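Transposon Tn7 transposition protein TnsA (Escherichia coli, PDB 1T0F) cuts the 5' DNA strands at the ends of transposon Tn7 and, together with TnsB, forms the transposase that moves it. Local coordinates at residues Lys176-Trp181 / Ile244-Tyr249. Residues are numbered along the deposited sequence; the frame is centred on the assembly and turned at random.
Sequences KENIEW and IKFNIY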
loop_
_atom_site.group_PDB
_atom_site.type_symbol
_atom_site.label_atom_id
_atom_site.label_comp_id
_atom_site.label_asym_id
_atom_site.label_seq_id
_atom_site.Cartn_x
_atom_site.Cartn_y
_atom_site.Cartn_z
ATOM N N LYS A 176 0.137 1.988 -13.543
ATOM C CA LYS A 176 -1.176 1.395 -13.715
ATOM C C LYS A 176 -1.152 0.316 -14.802
ATOM O O LYS A 176 -1.651 -0.790 -14.597
ATOM C CB LYS A 176 -2.184 2.491 -14.070
ATOM C CG LYS A 176 -3.634 2.043 -14.070
ATOM C CD LYS A 176 -4.583 3.242 -13.958
ATOM C CE LYS A 176 -4.373 4.001 -12.643
ATOM N NZ LYS A 176 -5.383 5.084 -12.400
ATOM N N GLU A 177 -0.565 0.626 -15.956
ATOM C CA GLU A 177 -0.516 -0.363 -17.029
ATOM C C GLU A 177 0.345 -1.564 -16.653
ATOM O O GLU A 177 0.052 -2.693 -17.051
ATOM C CB GLU A 177 -0.034 0.276 -18.345
ATOM C CG GLU A 177 1.225 1.123 -18.259
ATOM C CD GLU A 177 2.487 0.395 -18.725
ATOM O OE1 GLU A 177 2.474 -0.200 -19.829
ATOM O OE2 GLU A 177 3.497 0.432 -17.994
ATOM N N ASN A 178 1.401 -1.336 -15.880
ATOM C CA ASN A 178 2.253 -2.451 -15.462
ATOM C C ASN A 178 1.502 -3.383 -14.520
ATOM O O ASN A 178 1.638 -4.598 -14.608
ATOM C CB ASN A 178 3.522 -1.953 -14.765
ATOM C CG ASN A 178 4.620 -1.579 -15.747
ATOM O OD1 ASN A 178 4.804 -2.240 -16.773
ATOM N ND2 ASN A 178 5.372 -0.533 -15.426
ATOM N N ILE A 179 0.718 -2.812 -13.613
ATOM C CA ILE A 179 -0.048 -3.618 -12.664
ATOM C C ILE A 179 -1.126 -4.402 -13.409
ATOM O O ILE A 179 -1.437 -5.544 -13.070
ATOM C CB ILE A 179 -0.687 -2.716 -11.579
ATOM C CG1 ILE A 179 0.410 -2.179 -10.648
ATOM C CG2 ILE A 179 -1.738 -3.488 -10.794
ATOM C CD1 ILE A 179 -0.081 -1.170 -9.614
ATOM N N GLU A 180 -1.687 -3.782 -14.439
ATOM C CA GLU A 180 -2.716 -4.420 -15.250
ATOM C C GLU A 180 -2.153 -5.680 -15.903
ATOM O O GLU A 180 -2.786 -6.732 -15.909
ATOM C CB GLU A 180 -3.194 -3.448 -16.328
ATOM C CG GLU A 180 -4.619 -2.956 -16.141
ATOM C CD GLU A 180 -4.834 -1.555 -16.695
ATOM O OE1 GLU A 180 -4.425 -1.295 -17.847
ATOM O OE2 GLU A 180 -5.417 -0.715 -15.974
ATOM N N TRP A 181 -0.951 -5.565 -16.449
ATOM C CA TRP A 181 -0.312 -6.692 -17.108
ATOM C C TRP A 181 0.156 -7.743 -16.105
ATOM O O TRP A 181 -0.081 -8.939 -16.283
ATOM C CB TRP A 181 0.872 -6.192 -17.940
ATOM C CG TRP A 181 1.628 -7.295 -18.590
ATOM C CD1 TRP A 181 1.224 -8.059 -19.647
ATOM C CD2 TRP A 181 2.898 -7.809 -18.180
ATOM N NE1 TRP A 181 2.169 -9.027 -19.917
ATOM C CE2 TRP A 181 3.205 -8.894 -19.030
ATOM C CE3 TRP A 181 3.808 -7.459 -17.170
ATOM C CZ2 TRP A 181 4.387 -9.636 -18.903
ATOM C CZ3 TRP A 181 4.981 -8.195 -17.043
ATOM C CH2 TRP A 181 5.260 -9.271 -17.905
ATOM N N ILE A 244 11.166 -10.187 -7.483
ATOM C CA ILE A 244 11.844 -9.392 -8.486
ATOM C C ILE A 244 11.117 -8.058 -8.545
ATOM O O ILE A 244 9.888 -8.023 -8.593
ATOM C CB ILE A 244 11.768 -10.043 -9.884
ATOM C CG1 ILE A 244 12.488 -11.393 -9.871
ATOM C CG2 ILE A 244 12.391 -9.118 -10.935
ATOM C CD1 ILE A 244 12.366 -12.148 -11.190
ATOM N N LYS A 245 11.867 -6.962 -8.500
ATOM C CA LYS A 245 11.264 -5.645 -8.618
ATOM C C LYS A 245 11.927 -4.980 -9.823
ATOM O O LYS A 245 13.045 -5.341 -10.205
ATOM C CB LYS A 245 11.453 -4.819 -7.342
ATOM C CG LYS A 245 12.861 -4.740 -6.832
ATOM C CD LYS A 245 12.888 -4.423 -5.334
ATOM C CE LYS A 245 12.644 -2.958 -5.035
ATOM N NZ LYS A 245 12.845 -2.662 -3.574
ATOM N N PHE A 246 11.234 -4.033 -10.439
ATOM C CA PHE A 246 11.775 -3.379 -11.625
ATOM C C PHE A 246 11.421 -1.900 -11.658
ATOM O O PHE A 246 10.841 -1.377 -10.712
ATOM C CB PHE A 246 11.232 -4.064 -12.878
ATOM C CG PHE A 246 9.733 -3.950 -13.038
ATOM C CD1 PHE A 246 8.871 -4.688 -12.232
ATOM C CD2 PHE A 246 9.189 -3.106 -14.006
ATOM C CE1 PHE A 246 7.477 -4.589 -12.389
ATOM C CE2 PHE A 246 7.807 -3.000 -14.172
ATOM C CZ PHE A 246 6.946 -3.744 -13.361
ATOM N N ASN A 247 11.781 -1.220 -12.742
ATOM C CA ASN A 247 11.457 0.196 -12.858
ATOM C C ASN A 247 9.993 0.293 -13.277
ATOM O O ASN A 247 9.675 0.323 -14.470
ATOM C CB ASN A 247 12.351 0.879 -13.903
ATOM C CG ASN A 247 12.130 2.379 -13.955
ATOM O OD1 ASN A 247 11.309 2.915 -13.215
ATOM N ND2 ASN A 247 12.863 3.064 -14.832
ATOM N N ILE A 248 9.109 0.334 -12.283
ATOM C CA ILE A 248 7.669 0.391 -12.511
ATOM C C ILE A 248 7.200 1.654 -13.219
ATOM O O ILE A 248 6.073 1.708 -13.715
ATOM C CB ILE A 248 6.890 0.268 -11.179
ATOM C CG1 ILE A 248 7.217 1.451 -10.264
ATOM C CG2 ILE A 248 7.269 -1.019 -10.482
ATOM C CD1 ILE A 248 6.272 1.587 -9.075
ATOM N N TYR A 249 8.055 2.667 -13.261
ATOM C CA TYR A 249 7.700 3.917 -13.919
ATOM C C TYR A 249 7.964 3.846 -15.416
ATOM O O TYR A 249 7.737 4.801 -16.151
ATOM C CB TYR A 249 8.450 5.077 -13.268
ATOM C CG TYR A 249 7.821 5.466 -11.948
ATOM C CD1 TYR A 249 6.639 6.205 -11.911
ATOM C CD2 TYR A 249 8.362 5.031 -10.740
ATOM C CE1 TYR A 249 6.007 6.501 -10.696
ATOM C CE2 TYR A 249 7.740 5.316 -9.528
ATOM C CZ TYR A 249 6.567 6.050 -9.513
ATOM O OH TYR A 249 5.960 6.337 -8.310
#
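One buried amide does nearly all the joining here: N178, on helix 173-183, reaches over to the chain that leaves strand 244-245 and ties down its backbone. ND2 of N178 donates to the carbonyl O of I248 at 2.9 Å. The acceptor lies in the plane of the amide, but the bond is bent, 133° at the hydrogen, and the donor stands above the carbonyl plane. The same ND2 also gives a hydrogen bond to the carbonyl of K250, while OD1 accepts from the backbone N of F252. The F246 ring comes edge-on, CE2 lying 3.7 Å from ND2 of N178, with the two planes 82° apart. A chi1 of 64° wedges CG of F246 between its own N and carbonyl carbon and brings the ring's CE2-CZ edge up against N178; I248 CG2 sits 3.9 Å above the ring plane, off-centre toward the rim. Without its amide, as with an alanine here, the carbonyls of I248 and K250 and the N-H of F252 are likely to lose these mates. With both amide ends bonded to loop backbone, and N247 OD1 accepting from Y249 N in an Asx turn, the chemistry is consistent with a loop pinned to helix 173-183.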